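Local coordinates for protein possible glutathione S-transferase (Rhodopseudomonas palustris, PDB 3M8N) that probably conjugates glutathione to electrophilic substrates, as glutathione transferases of its superfamily do, at residues F98-Q101 with H102-P106; A138-Q141 with V142-N145; S110-F113 with W114-V118; H127-E130 with D131-E134; R87-R90 with A91-L94. All coordinates share one frame; numbering follows the deposited sequence.

Interaction 1 of 5, residues F98-Q101 with H102-P106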
loop_
_atom_site.group_PDB
_atom_site.type_symbol
_atom_site.label_atom_id
_atom_site.label_comp_id
_atom_site.label_asym_id
_atom_site.label_seq_id
_atom_site.Cartn_x
_atom_site.Cartn_y
_atom_site.Cartn_z
ATOM N N PHE A 98 -1.913 -3.723 0.467
ATOM C CA PHE A 98 -1.125 -3.272 -0.660
ATOM C C PHE A 98 -1.927 -3.323 -1.943
ATOM O O PHE A 98 -1.835 -2.407 -2.723
ATOM C CB PHE A 98 0.205 -4.007 -0.768
ATOM C CG PHE A 98 1.233 -3.499 0.215
ATOM C CD1 PHE A 98 1.669 -2.195 0.151
ATOM C CD2 PHE A 98 1.700 -4.303 1.255
ATOM C CE1 PHE A 98 2.631 -1.690 1.059
ATOM C CE2 PHE A 98 2.602 -3.796 2.203
ATOM C CZ PHE A 98 3.085 -2.479 2.063
ATOM N N PHE A 99 -2.765 -4.348 -2.101
ATOM C CA PHE A 99 -3.696 -4.438 -3.208
ATOM C C PHE A 99 -4.629 -3.305 -3.193
ATOM O O PHE A 99 -4.825 -2.731 -4.217
ATOM C CB PHE A 99 -4.450 -5.744 -3.163
ATOM C CG PHE A 99 -5.625 -5.842 -4.131
ATOM C CD1 PHE A 99 -5.461 -6.331 -5.404
ATOM C CD2 PHE A 99 -6.916 -5.541 -3.713
ATOM C CE1 PHE A 99 -6.574 -6.456 -6.248
ATOM C CE2 PHE A 99 -7.992 -5.679 -4.568
ATOM C CZ PHE A 99 -7.819 -6.120 -5.806
ATOM N N GLU A 100 -5.191 -2.947 -2.058
ATOM C CA GLU A 100 -6.073 -1.777 -1.998
ATOM C C GLU A 100 -5.341 -0.539 -2.436
ATOM O O GLU A 100 -5.881 0.253 -3.137
ATOM C CB GLU A 100 -6.652 -1.586 -0.595
ATOM C CG GLU A 100 -7.695 -0.491 -0.425
ATOM C CD GLU A 100 -7.155 0.924 -0.075
ATOM O OE1 GLU A 100 -5.954 1.152 0.087
ATOM O OE2 GLU A 100 -7.930 1.885 0.013
ATOM N N GLN A 101 -4.092 -0.381 -2.057
ATOM C CA GLN A 101 -3.276 0.814 -2.415
ATOM C C GLN A 101 -3.021 1.062 -3.927
ATOM O O GLN A 101 -3.136 2.177 -4.361
ATOM C CB GLN A 101 -1.940 0.818 -1.614
ATOM C CG GLN A 101 -1.399 2.183 -1.083
ATOM C CD GLN A 101 -2.457 3.132 -0.618
ATOM O OE1 GLN A 101 -2.589 4.210 -1.167
ATOM N NE2 GLN A 101 -3.274 2.721 0.359
ATOM N N HIS A 102 -2.689 0.034 -4.707
ATOM C CA HIS A 102 -2.506 0.195 -6.162
ATOM C C HIS A 102 -3.724 -0.094 -7.057
ATOM O O HIS A 102 -3.765 0.400 -8.136
ATOM C CB HIS A 102 -1.300 -0.596 -6.674
ATOM C CG HIS A 102 -1.527 -2.068 -6.725
ATOM N ND1 HIS A 102 -2.026 -2.700 -7.836
ATOM C CD2 HIS A 102 -1.284 -3.038 -5.818
ATOM C CE1 HIS A 102 -2.132 -3.993 -7.592
ATOM N NE2 HIS A 102 -1.697 -4.226 -6.368
ATOM N N ALA A 103 -4.707 -0.851 -6.573
ATOM C CA ALA A 103 -5.908 -1.206 -7.338
ATOM C C ALA A 103 -7.201 -0.488 -7.002
ATOM O O ALA A 103 -7.925 -0.182 -7.885
ATOM C CB ALA A 103 -6.120 -2.704 -7.367
ATOM N N LEU A 104 -7.488 -0.174 -5.746
ATOM C CA LEU A 104 -8.722 0.583 -5.359
ATOM C C LEU A 104 -8.616 2.087 -5.255
ATOM O O LEU A 104 -9.451 2.804 -5.843
ATOM C CB LEU A 104 -9.343 0.098 -4.037
ATOM C CG LEU A 104 -10.566 -0.778 -4.113
ATOM C CD1 LEU A 104 -10.246 -2.021 -4.899
ATOM C CD2 LEU A 104 -10.947 -1.144 -2.756
ATOM N N GLU A 105 -7.643 2.553 -4.462
ATOM C CA GLU A 105 -7.370 3.948 -4.300
ATOM C C GLU A 105 -7.271 4.671 -5.626
ATOM O O GLU A 105 -8.005 5.596 -5.832
ATOM C CB GLU A 105 -6.073 4.127 -3.522
ATOM C CG GLU A 105 -5.405 5.548 -3.628
ATOM C CD GLU A 105 -5.648 6.398 -2.383
ATOM O OE1 GLU A 105 -5.745 5.805 -1.306
ATOM O OE2 GLU A 105 -5.732 7.640 -2.468
ATOM N N PRO A 106 -6.384 4.230 -6.535
ATOM C CA PRO A 106 -6.209 4.958 -7.784
ATOM C C PRO A 106 -7.391 4.948 -8.779
ATOM O O PRO A 106 -7.394 5.720 -9.724
ATOM C CB PRO A 106 -5.017 4.258 -8.421
ATOM C CG PRO A 106 -4.426 3.477 -7.325
ATOM C CD PRO A 106 -5.537 3.037 -6.536
#
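H102 N and A103 N bond in regular alpha-helical fashion to F98 O and F99 O, but at E100 O the helix widens into a pi-type turn. Helix 87-117, the long first helix of the all-helical GST C-terminal domain, kinks here, where P106 has no backbone N-H to give. E100 O takes two donors. L104 N reaches it at 3.1 Å, tilted from the carbonyl plane, and E105 N comes almost straight down the carbonyl bond at 3.2 Å. The proline ring packs against the next carbonyl, with P106 CD 3.4 Å from Q101 O. A103 CB sits over one face of the F99 ring in a CH-pi contact, 4.1 Å from the centroid. L104 CB meets E100 CG, the two side chains crossing at about a right angle. The E100 carboxylate forms a salt bridge with K17, and E105 bonds to N14. H102 has CG between its backbone N and carbonyl carbon (chi1 73°). This folds the imidazole back along the preceding turn, and its NE2 bonds to E68 of the second subunit. H102 CD2 lies 3.2 Å from F98 O.

Interaction 2 of 5, residues A138-Q141 with V142-N145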
loop_
_atom_site.group_PDB
_atom_site.type_symbol
_atom_site.label_atom_id
_atom_site.label_comp_id
_atom_site.label_asym_id
_atom_site.label_seq_id
_atom_site.Cartn_x
_atom_site.Cartn_y
_atom_site.Cartn_z
ATOM N N ALA A 138 -11.972 -4.592 -12.554
ATOM C CA ALA A 138 -11.057 -5.691 -12.497
ATOM C C ALA A 138 -10.666 -5.987 -11.041
ATOM O O ALA A 138 -10.474 -7.131 -10.687
ATOM C CB ALA A 138 -9.861 -5.395 -13.317
ATOM N N ALA A 139 -10.554 -4.947 -10.206
ATOM C CA ALA A 139 -10.245 -5.089 -8.766
ATOM C C ALA A 139 -11.410 -5.757 -8.005
ATOM O O ALA A 139 -11.216 -6.752 -7.279
ATOM C CB ALA A 139 -9.869 -3.740 -8.139
ATOM N N LEU A 140 -12.619 -5.227 -8.189
ATOM C CA LEU A 140 -13.818 -5.802 -7.618
ATOM C C LEU A 140 -13.994 -7.237 -7.983
ATOM O O LEU A 140 -14.526 -8.007 -7.230
ATOM C CB LEU A 140 -14.989 -5.046 -8.057
ATOM C CG LEU A 140 -15.062 -3.672 -7.497
ATOM C CD1 LEU A 140 -15.984 -2.885 -8.361
ATOM C CD2 LEU A 140 -15.591 -3.734 -6.114
ATOM N N GLN A 141 -13.463 -7.624 -9.115
ATOM C CA GLN A 141 -13.538 -8.998 -9.552
ATOM C C GLN A 141 -12.557 -9.864 -8.857
ATOM O O GLN A 141 -12.861 -11.009 -8.564
ATOM C CB GLN A 141 -13.285 -9.102 -11.070
ATOM C CG GLN A 141 -13.833 -10.338 -11.699
ATOM C CD GLN A 141 -15.343 -10.360 -11.578
ATOM O OE1 GLN A 141 -16.010 -9.423 -12.044
ATOM N NE2 GLN A 141 -15.888 -11.400 -10.897
ATOM N N VAL A 142 -11.356 -9.337 -8.630
ATOM C CA VAL A 142 -10.374 -10.030 -7.816
ATOM C C VAL A 142 -11.006 -10.227 -6.437
ATOM O O VAL A 142 -10.866 -11.271 -5.832
ATOM C CB VAL A 142 -9.011 -9.252 -7.692
ATOM C CG1 VAL A 142 -8.064 -9.981 -6.754
ATOM C CG2 VAL A 142 -8.344 -9.105 -9.035
HETATM N N MSE A 143 -11.724 -9.228 -5.964
HETATM C CA MSE A 143 -12.354 -9.322 -4.657
HETATM C C MSE A 143 -13.520 -10.324 -4.617
HETATM O O MSE A 143 -13.616 -11.141 -3.695
HETATM C CB MSE A 143 -12.786 -7.947 -4.191
HETATM C CG MSE A 143 -11.622 -6.995 -3.838
HETATM SE SE MSE A 143 -12.299 -5.253 -3.677
HETATM C CE MSE A 143 -13.243 -5.241 -2.068
ATOM N N GLU A 144 -14.392 -10.255 -5.624
ATOM C CA GLU A 144 -15.470 -11.217 -5.813
ATOM C C GLU A 144 -14.925 -12.618 -5.844
ATOM O O GLU A 144 -15.392 -13.484 -5.117
ATOM C CB GLU A 144 -16.150 -10.963 -7.145
ATOM C CG GLU A 144 -17.381 -11.779 -7.332
ATOM C CD GLU A 144 -18.479 -11.330 -6.424
ATOM O OE1 GLU A 144 -18.324 -10.292 -5.790
ATOM O OE2 GLU A 144 -19.524 -11.994 -6.339
ATOM N N ASN A 145 -13.951 -12.855 -6.696
ATOM C CA ASN A 145 -13.469 -14.206 -6.827
ATOM C C ASN A 145 -12.957 -14.813 -5.510
ATOM O O ASN A 145 -13.120 -16.027 -5.245
ATOM C CB ASN A 145 -12.545 -14.333 -8.058
ATOM C CG ASN A 145 -11.351 -15.299 -7.849
ATOM O OD1 ASN A 145 -10.331 -14.938 -7.183
ATOM N ND2 ASN A 145 -11.426 -16.499 -8.466
#
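V142 N and M143 N donate to A138 O and A139 O, and E144 N and N145 N to L140 O and Q141 O. These are four successive i to i+4 backbone bonds. The M143 N to A139 O bond is 2.8 Å long and lies in the carbonyl plane. In the other three the donor is tilted out of that plane.

The apolar side-chain contact is between L140 CD2 and the selenium of M143, a selenomethionine, which approach to 4.4 Å. Other side-chain carbons pack on carbonyl oxygens of the preceding turn. M143 CG passes 3.5 Å from A139 O. V142 CG2 stands beside its own backbone N and lies 3.3 Å from A138 O.

All this belongs to helix 129-146 of the helical GST C-terminal domain. A139 and V142 pack on helix 87-117, at F99. M143 touches V185 and W188 of helix 183-193. V142 and N145 also touch S52 and P51 of the second subunit.

Among the polar side chains, Q141 is exposed, while E144 is buried. The Q141 chain bends at its second torsion, which brings NE2 within 3.8 Å of E144 CB. The Q141 amide and E144 carboxylate planes are 66° apart. The carboxylate has backbone partners: E144 OE1 takes the N-H of V185 and E144 OE2 that of A184, both at the start of helix 183-193.

Interaction 3 of 5, residues S110-F113 with W114-V118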
loop_
_atom_site.group_PDB
_atom_site.type_symbol
_atom_site.label_atom_id
_atom_site.label_comp_id
_atom_site.label_asym_id
_atom_site.label_seq_id
_atom_site.Cartn_x
_atom_site.Cartn_y
_atom_site.Cartn_z
ATOM N N SER A 110 -10.174 7.636 -6.906
ATOM C CA SER A 110 -10.214 8.806 -7.787
ATOM C C SER A 110 -11.622 9.076 -8.308
ATOM O O SER A 110 -12.060 10.198 -8.321
ATOM C CB SER A 110 -9.238 8.701 -8.963
ATOM O OG SER A 110 -7.994 8.047 -8.722
ATOM N N ALA A 111 -12.316 8.021 -8.730
ATOM C CA ALA A 111 -13.740 8.078 -9.093
ATOM C C ALA A 111 -14.559 8.761 -8.004
ATOM O O ALA A 111 -15.237 9.746 -8.252
ATOM C CB ALA A 111 -14.290 6.627 -9.408
ATOM N N TYR A 112 -14.434 8.266 -6.769
ATOM C CA TYR A 112 -15.077 8.885 -5.608
ATOM C C TYR A 112 -14.695 10.347 -5.428
ATOM O O TYR A 112 -15.521 11.222 -5.140
ATOM C CB TYR A 112 -14.757 8.092 -4.314
ATOM C CG TYR A 112 -15.246 8.795 -3.064
ATOM C CD1 TYR A 112 -16.592 8.764 -2.709
ATOM C CD2 TYR A 112 -14.364 9.526 -2.267
ATOM C CE1 TYR A 112 -17.050 9.419 -1.599
ATOM C CE2 TYR A 112 -14.806 10.194 -1.148
ATOM C CZ TYR A 112 -16.154 10.139 -0.828
ATOM O OH TYR A 112 -16.603 10.808 0.262
ATOM N N PHE A 113 -13.409 10.623 -5.541
ATOM C CA PHE A 113 -12.963 11.956 -5.221
ATOM C C PHE A 113 -13.548 12.923 -6.228
ATOM O O PHE A 113 -14.121 13.950 -5.855
ATOM C CB PHE A 113 -11.427 12.038 -5.221
ATOM C CG PHE A 113 -10.915 13.398 -4.896
ATOM C CD1 PHE A 113 -10.871 13.835 -3.575
ATOM C CD2 PHE A 113 -10.509 14.261 -5.905
ATOM C CE1 PHE A 113 -10.414 15.122 -3.262
ATOM C CE2 PHE A 113 -10.048 15.540 -5.614
ATOM C CZ PHE A 113 -9.988 15.974 -4.301
ATOM N N TRP A 114 -13.370 12.570 -7.500
ATOM C CA TRP A 114 -13.701 13.466 -8.628
ATOM C C TRP A 114 -15.185 13.515 -8.914
ATOM O O TRP A 114 -15.737 14.592 -9.062
ATOM C CB TRP A 114 -12.873 13.113 -9.890
ATOM C CG TRP A 114 -11.453 13.471 -9.692
ATOM C CD1 TRP A 114 -10.415 12.627 -9.412
ATOM C CD2 TRP A 114 -10.910 14.785 -9.700
ATOM N NE1 TRP A 114 -9.261 13.345 -9.240
ATOM C CE2 TRP A 114 -9.541 14.673 -9.421
ATOM C CE3 TRP A 114 -11.457 16.050 -9.924
ATOM C CZ2 TRP A 114 -8.707 15.767 -9.369
ATOM C CZ3 TRP A 114 -10.630 17.139 -9.879
ATOM C CH2 TRP A 114 -9.261 16.994 -9.608
ATOM N N LEU A 115 -15.824 12.345 -8.908
ATOM C CA LEU A 115 -17.242 12.270 -9.222
ATOM C C LEU A 115 -18.159 12.592 -8.057
ATOM O O LEU A 115 -19.274 13.008 -8.255
ATOM C CB LEU A 115 -17.613 10.924 -9.837
ATOM C CG LEU A 115 -16.789 10.484 -11.024
ATOM C CD1 LEU A 115 -17.344 9.174 -11.591
ATOM C CD2 LEU A 115 -16.636 11.598 -12.117
ATOM N N CYS A 116 -17.703 12.398 -6.839
ATOM C CA CYS A 116 -18.585 12.606 -5.692
ATOM C C CYS A 116 -18.141 13.762 -4.836
ATOM O O CYS A 116 -18.978 14.408 -4.230
ATOM C CB CYS A 116 -18.813 11.340 -4.803
ATOM S SG CYS A 116 -19.328 9.705 -5.571
ATOM N N LEU A 117 -16.852 14.054 -4.767
ATOM C CA LEU A 117 -16.420 15.061 -3.797
ATOM C C LEU A 117 -16.110 16.468 -4.349
ATOM O O LEU A 117 -16.457 17.480 -3.744
ATOM C CB LEU A 117 -15.245 14.485 -3.027
ATOM C CG LEU A 117 -14.847 14.956 -1.646
ATOM C CD1 LEU A 117 -16.030 14.912 -0.698
ATOM C CD2 LEU A 117 -13.740 14.018 -1.186
ATOM N N VAL A 118 -15.423 16.521 -5.484
ATOM C CA VAL A 118 -15.045 17.781 -6.100
ATOM C C VAL A 118 -16.207 18.330 -6.864
ATOM O O VAL A 118 -16.724 17.669 -7.770
ATOM C CB VAL A 118 -13.940 17.558 -7.085
ATOM C CG1 VAL A 118 -13.769 18.750 -7.974
ATOM C CG2 VAL A 118 -12.667 17.275 -6.340
#
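The C-terminal end of helix 87-117, in the helical GST C-terminal domain, closes with a pi-type turn in which F113 O accepts from both L117 N and V118 N. Both bonds are 2.9 Å long. V118 N lies nearly in line with the carbonyl, while L117 N comes from above its plane. V118 then leaves helical geometry. One turn earlier, W114 N bonds to S110 O and L115 N to A111 O.

F113 and W114 form a T-shaped pair. The CD2 edge of the phenyl ring points at one face of the indole, with the planes at 82° and the centroids 5.0 Å apart. F113 CG is anti to the backbone N (chi1 180°), which carries the ring forward over the last turn. L117 CD2 bridges two rings, touching F113 CD1 and Y112 CE2. C116 lies obliquely beside the Y112 ring in a sulfur-aromatic contact, with SG 5.1 Å from the centroid. Y112 OH bonds to R11 O. C116 touches C175, with no disulfide between them in this structure. At the helix end V118 CG2 lies 3.2 Å from F113 CE2.

Interaction 4 of 5, residues H127-E130 with D131-E134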
loop_
_atom_site.group_PDB
_atom_site.type_symbol
_atom_site.label_atom_id
_atom_site.label_comp_id
_atom_site.label_asym_id
_atom_site.label_seq_id
_atom_site.Cartn_x
_atom_site.Cartn_y
_atom_site.Cartn_z
ATOM N N HIS A 127 -11.501 12.096 -19.455
ATOM C CA HIS A 127 -10.513 11.191 -20.017
ATOM C C HIS A 127 -10.103 10.058 -19.067
ATOM O O HIS A 127 -9.545 9.053 -19.509
ATOM C CB HIS A 127 -9.251 11.957 -20.452
ATOM C CG HIS A 127 -9.510 13.073 -21.425
ATOM N ND1 HIS A 127 -10.101 12.873 -22.661
ATOM C CD2 HIS A 127 -9.240 14.402 -21.352
ATOM C CE1 HIS A 127 -10.206 14.033 -23.292
ATOM N NE2 HIS A 127 -9.689 14.976 -22.522
ATOM N N ALA A 128 -10.310 10.226 -17.764
ATOM C CA ALA A 128 -9.761 9.268 -16.823
ATOM C C ALA A 128 -10.792 8.206 -16.530
ATOM O O ALA A 128 -10.468 7.047 -16.354
ATOM C CB ALA A 128 -9.347 9.963 -15.598
ATOM N N LEU A 129 -12.048 8.618 -16.546
ATOM C CA LEU A 129 -13.152 7.782 -16.194
ATOM C C LEU A 129 -13.152 6.335 -16.642
ATOM O O LEU A 129 -13.334 5.443 -15.840
ATOM C CB LEU A 129 -14.395 8.411 -16.715
ATOM C CG LEU A 129 -15.274 8.645 -15.534
ATOM C CD1 LEU A 129 -15.180 10.135 -15.201
ATOM C CD2 LEU A 129 -16.666 8.218 -15.928
ATOM N N GLU A 130 -13.005 6.056 -17.915
ATOM C CA GLU A 130 -13.332 4.682 -18.325
ATOM C C GLU A 130 -12.228 3.659 -17.934
ATOM O O GLU A 130 -12.458 2.427 -17.875
ATOM C CB GLU A 130 -13.851 4.627 -19.792
ATOM C CG GLU A 130 -13.316 3.485 -20.681
ATOM C CD GLU A 130 -12.137 3.949 -21.557
ATOM O OE1 GLU A 130 -12.393 4.723 -22.514
ATOM O OE2 GLU A 130 -10.964 3.556 -21.286
ATOM N N ASP A 131 -11.040 4.206 -17.636
ATOM C CA ASP A 131 -9.975 3.462 -16.980
ATOM C C ASP A 131 -10.293 3.179 -15.536
ATOM O O ASP A 131 -10.068 2.069 -15.086
ATOM C CB ASP A 131 -8.715 4.268 -17.000
ATOM C CG ASP A 131 -8.059 4.214 -18.302
ATOM O OD1 ASP A 131 -8.004 3.076 -18.850
ATOM O OD2 ASP A 131 -7.612 5.303 -18.777
ATOM N N TRP A 132 -10.793 4.194 -14.822
ATOM C CA TRP A 132 -11.160 4.052 -13.426
ATOM C C TRP A 132 -12.159 2.927 -13.341
ATOM O O TRP A 132 -11.999 2.002 -12.541
ATOM C CB TRP A 132 -11.724 5.339 -12.856
ATOM C CG TRP A 132 -10.690 6.320 -12.716
ATOM C CD1 TRP A 132 -9.349 6.092 -12.711
ATOM C CD2 TRP A 132 -10.860 7.712 -12.555
ATOM N NE1 TRP A 132 -8.661 7.272 -12.542
ATOM C CE2 TRP A 132 -9.576 8.287 -12.447
ATOM C CE3 TRP A 132 -11.984 8.553 -12.481
ATOM C CZ2 TRP A 132 -9.374 9.669 -12.278
ATOM C CZ3 TRP A 132 -11.769 9.957 -12.287
ATOM C CH2 TRP A 132 -10.472 10.474 -12.187
ATOM N N LEU A 133 -13.168 2.992 -14.209
ATOM C CA LEU A 133 -14.173 1.960 -14.295
ATOM C C LEU A 133 -13.529 0.629 -14.726
ATOM O O LEU A 133 -13.671 -0.414 -14.066
ATOM C CB LEU A 133 -15.314 2.398 -15.234
ATOM C CG LEU A 133 -16.294 3.469 -14.725
ATOM C CD1 LEU A 133 -17.607 3.474 -15.513
ATOM C CD2 LEU A 133 -16.657 3.306 -13.276
ATOM N N GLU A 134 -12.815 0.669 -15.833
ATOM C CA GLU A 134 -12.213 -0.534 -16.296
ATOM C C GLU A 134 -11.348 -1.181 -15.158
ATOM O O GLU A 134 -11.439 -2.387 -14.918
ATOM C CB GLU A 134 -11.519 -0.289 -17.671
ATOM C CG GLU A 134 -10.103 -0.882 -17.918
ATOM C CD GLU A 134 -9.977 -2.414 -17.704
ATOM O OE1 GLU A 134 -10.777 -3.168 -18.308
ATOM O OE2 GLU A 134 -9.063 -2.867 -16.936
#
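A128 CB lies over one face of the W132 indole. It makes a CH-pi contact, 3.6 Å from the centroid of the six-membered ring and 22° off the normal. Its nearest atom there is W132 CZ2, at 3.3 Å. L129 N also lies over this face. Both are offset toward the rim, L129 N farther above the plane. The ring folds back over the start of the helix because CG stands anti to the carbonyl carbon, beside the backbone N (chi1 -71°). The W114 ring meets this indole with the planes at about 15°, so their rings are nearly parallel.

The backbone here is the first turn or so of helix 129-146 in the GST C-terminal domain. L133 N bonds to L129 O at 2.9 Å, almost straight. A128 O accepts from W132 N at 3.3 Å and weakly from D131 N. D131 CB also packs against A128 O. W132 CB rests on L129 O at 3.4 Å, and L133 CB and CG lie beside the same oxygen.

The outer side of the turn is acidic. E130 OE2 and D131 OD1 are 3.9 Å apart, and their carboxylate planes are turned 76° from each other. The closeness of two acids may raise their proton affinity slightly, though E130 is open to solvent.

The inner side faces the rest of the domain. L129 touches L115, and W132 packs on N107 and S110, all three on helix 87-117. L129 and L133 reach the loop at D176, and L133 also touches F177.

Interaction 5 of 5, residues R87-R90 with A91-L94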
loop_
_atom_site.group_PDB
_atom_site.type_symbol
_atom_site.label_atom_id
_atom_site.label_comp_id
_atom_site.label_asym_id
_atom_site.label_seq_id
_atom_site.Cartn_x
_atom_site.Cartn_y
_atom_site.Cartn_z
ATOM N N ARG A 87 2.603 -15.375 11.183
ATOM C CA ARG A 87 3.355 -14.554 10.295
ATOM C C ARG A 87 2.716 -14.481 8.896
ATOM O O ARG A 87 2.697 -13.428 8.278
ATOM C CB ARG A 87 4.760 -15.109 10.207
ATOM C CG ARG A 87 5.719 -14.252 9.425
ATOM C CD ARG A 87 7.066 -14.705 9.708
ATOM N NE ARG A 87 7.855 -14.520 8.508
ATOM C CZ ARG A 87 9.075 -15.008 8.324
ATOM N NH1 ARG A 87 9.661 -15.716 9.291
ATOM N NH2 ARG A 87 9.711 -14.775 7.176
HETATM N N MSE A 88 2.221 -15.617 8.409
HETATM C CA MSE A 88 1.631 -15.701 7.108
HETATM C C MSE A 88 0.293 -14.983 7.000
HETATM O O MSE A 88 0.012 -14.296 6.045
HETATM C CB MSE A 88 1.534 -17.161 6.712
HETATM C CG MSE A 88 1.030 -17.345 5.310
HETATM SE SE MSE A 88 1.978 -16.496 3.787
HETATM C CE MSE A 88 0.677 -16.960 2.356
ATOM N N ASP A 89 -0.518 -15.093 8.019
ATOM C CA ASP A 89 -1.774 -14.374 8.064
ATOM C C ASP A 89 -1.655 -12.854 8.157
ATOM O O ASP A 89 -2.415 -12.131 7.571
ATOM C CB ASP A 89 -2.568 -14.880 9.246
ATOM C CG ASP A 89 -3.289 -16.174 8.937
ATOM O OD1 ASP A 89 -3.202 -16.750 7.813
ATOM O OD2 ASP A 89 -3.977 -16.593 9.853
ATOM N N ARG A 90 -0.747 -12.379 8.973
ATOM C CA ARG A 90 -0.375 -11.018 8.936
ATOM C C ARG A 90 0.067 -10.523 7.556
ATOM O O ARG A 90 -0.282 -9.438 7.170
ATOM C CB ARG A 90 0.709 -10.801 9.983
ATOM C CG ARG A 90 0.202 -11.002 11.335
ATOM C CD ARG A 90 1.335 -10.809 12.250
ATOM N NE ARG A 90 0.917 -11.033 13.603
ATOM C CZ ARG A 90 1.772 -11.331 14.579
ATOM N NH1 ARG A 90 3.067 -11.401 14.323
ATOM N NH2 ARG A 90 1.350 -11.560 15.800
ATOM N N ALA A 91 0.859 -11.305 6.835
ATOM C CA ALA A 91 1.398 -10.902 5.544
ATOM C C ALA A 91 0.273 -10.864 4.510
ATOM O O ALA A 91 0.249 -10.003 3.665
ATOM C CB ALA A 91 2.509 -11.846 5.121
ATOM N N GLU A 92 -0.707 -11.762 4.619
ATOM C CA GLU A 92 -1.894 -11.712 3.781
ATOM C C GLU A 92 -2.766 -10.547 4.016
ATOM O O GLU A 92 -3.281 -10.039 3.085
ATOM C CB GLU A 92 -2.768 -12.967 3.921
ATOM C CG GLU A 92 -2.086 -14.240 3.532
ATOM C CD GLU A 92 -3.020 -15.460 3.663
ATOM O OE1 GLU A 92 -4.156 -15.355 4.256
ATOM O OE2 GLU A 92 -2.598 -16.527 3.156
ATOM N N ALA A 93 -2.931 -10.106 5.256
ATOM C CA ALA A 93 -3.623 -8.848 5.543
ATOM C C ALA A 93 -2.960 -7.698 4.848
ATOM O O ALA A 93 -3.645 -6.886 4.304
ATOM C CB ALA A 93 -3.712 -8.578 7.058
ATOM N N LEU A 94 -1.619 -7.626 4.890
ATOM C CA LEU A 94 -0.846 -6.587 4.232
ATOM C C LEU A 94 -0.923 -6.710 2.753
ATOM O O LEU A 94 -1.014 -5.726 2.078
ATOM C CB LEU A 94 0.642 -6.585 4.700
ATOM C CG LEU A 94 0.899 -5.989 6.095
ATOM C CD1 LEU A 94 2.221 -6.399 6.639
ATOM C CD2 LEU A 94 0.658 -4.464 6.238
#
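D89 and E92, one turn apart, share R64 of the second subunit. R64 NH2 bridges both acids, with salt bridges to D89 OD1 and E92 OE2. The two carboxylates lie side by side, with D89 OD1 3.9 Å from E92 OE1 and their planes 41° from each other. The shared arginine probably offsets the repulsion between them. It also ties the start of helix 87-117, in the helical GST C-terminal domain, to the other chain of the dimer.

Regular i to i+4 backbone bonds hold the turn. E92 N donates to M88 O at 3.0 Å and A93 N to D89 O at 3.1 Å. A91 N and L94 N bond in the same way to R87 O and R90 O. R90 NE bonds to P84 O, just before the helix.

Packing follows the same side of the helix as the acids. M88 is a selenomethionine. The bend of its chain at the second torsion (57°) turns M88 CE toward E92, 3.4 Å from E92 OE2, and the two chains cross at an angle. E92 CG packs 3.3 Å from M88 O.

Around this turn, R87 makes a cation-pi contact with Y75 of the second subunit, and A91 packs on the same tyrosine. L94 touches W74 of that subunit. Within the chain, A93 rests on A154 and T159, in the loop that leads to helix 160-169.

In the fold
All five contacts lie on two helices that follow each other in the C-terminal helical domain. Helix 87-117 carries, in order, interactions 5, 1 and 3. Helix 129-146 carries 4, then 2. The helices touch in two main places: interaction 1 against 2, with centres about 12 Å apart, and interaction 3 against 4, also about 12 Å. Interaction 1 touches interaction 4 as well, through P106 and W132. Interactions 3 and 5 are about 31 Å apart, centre to centre, on opposite sides of the chain's centre. Interactions 1, 2 and 5 touch the second subunit, so this helix pair contributes both to the domain core and to the dimer interface.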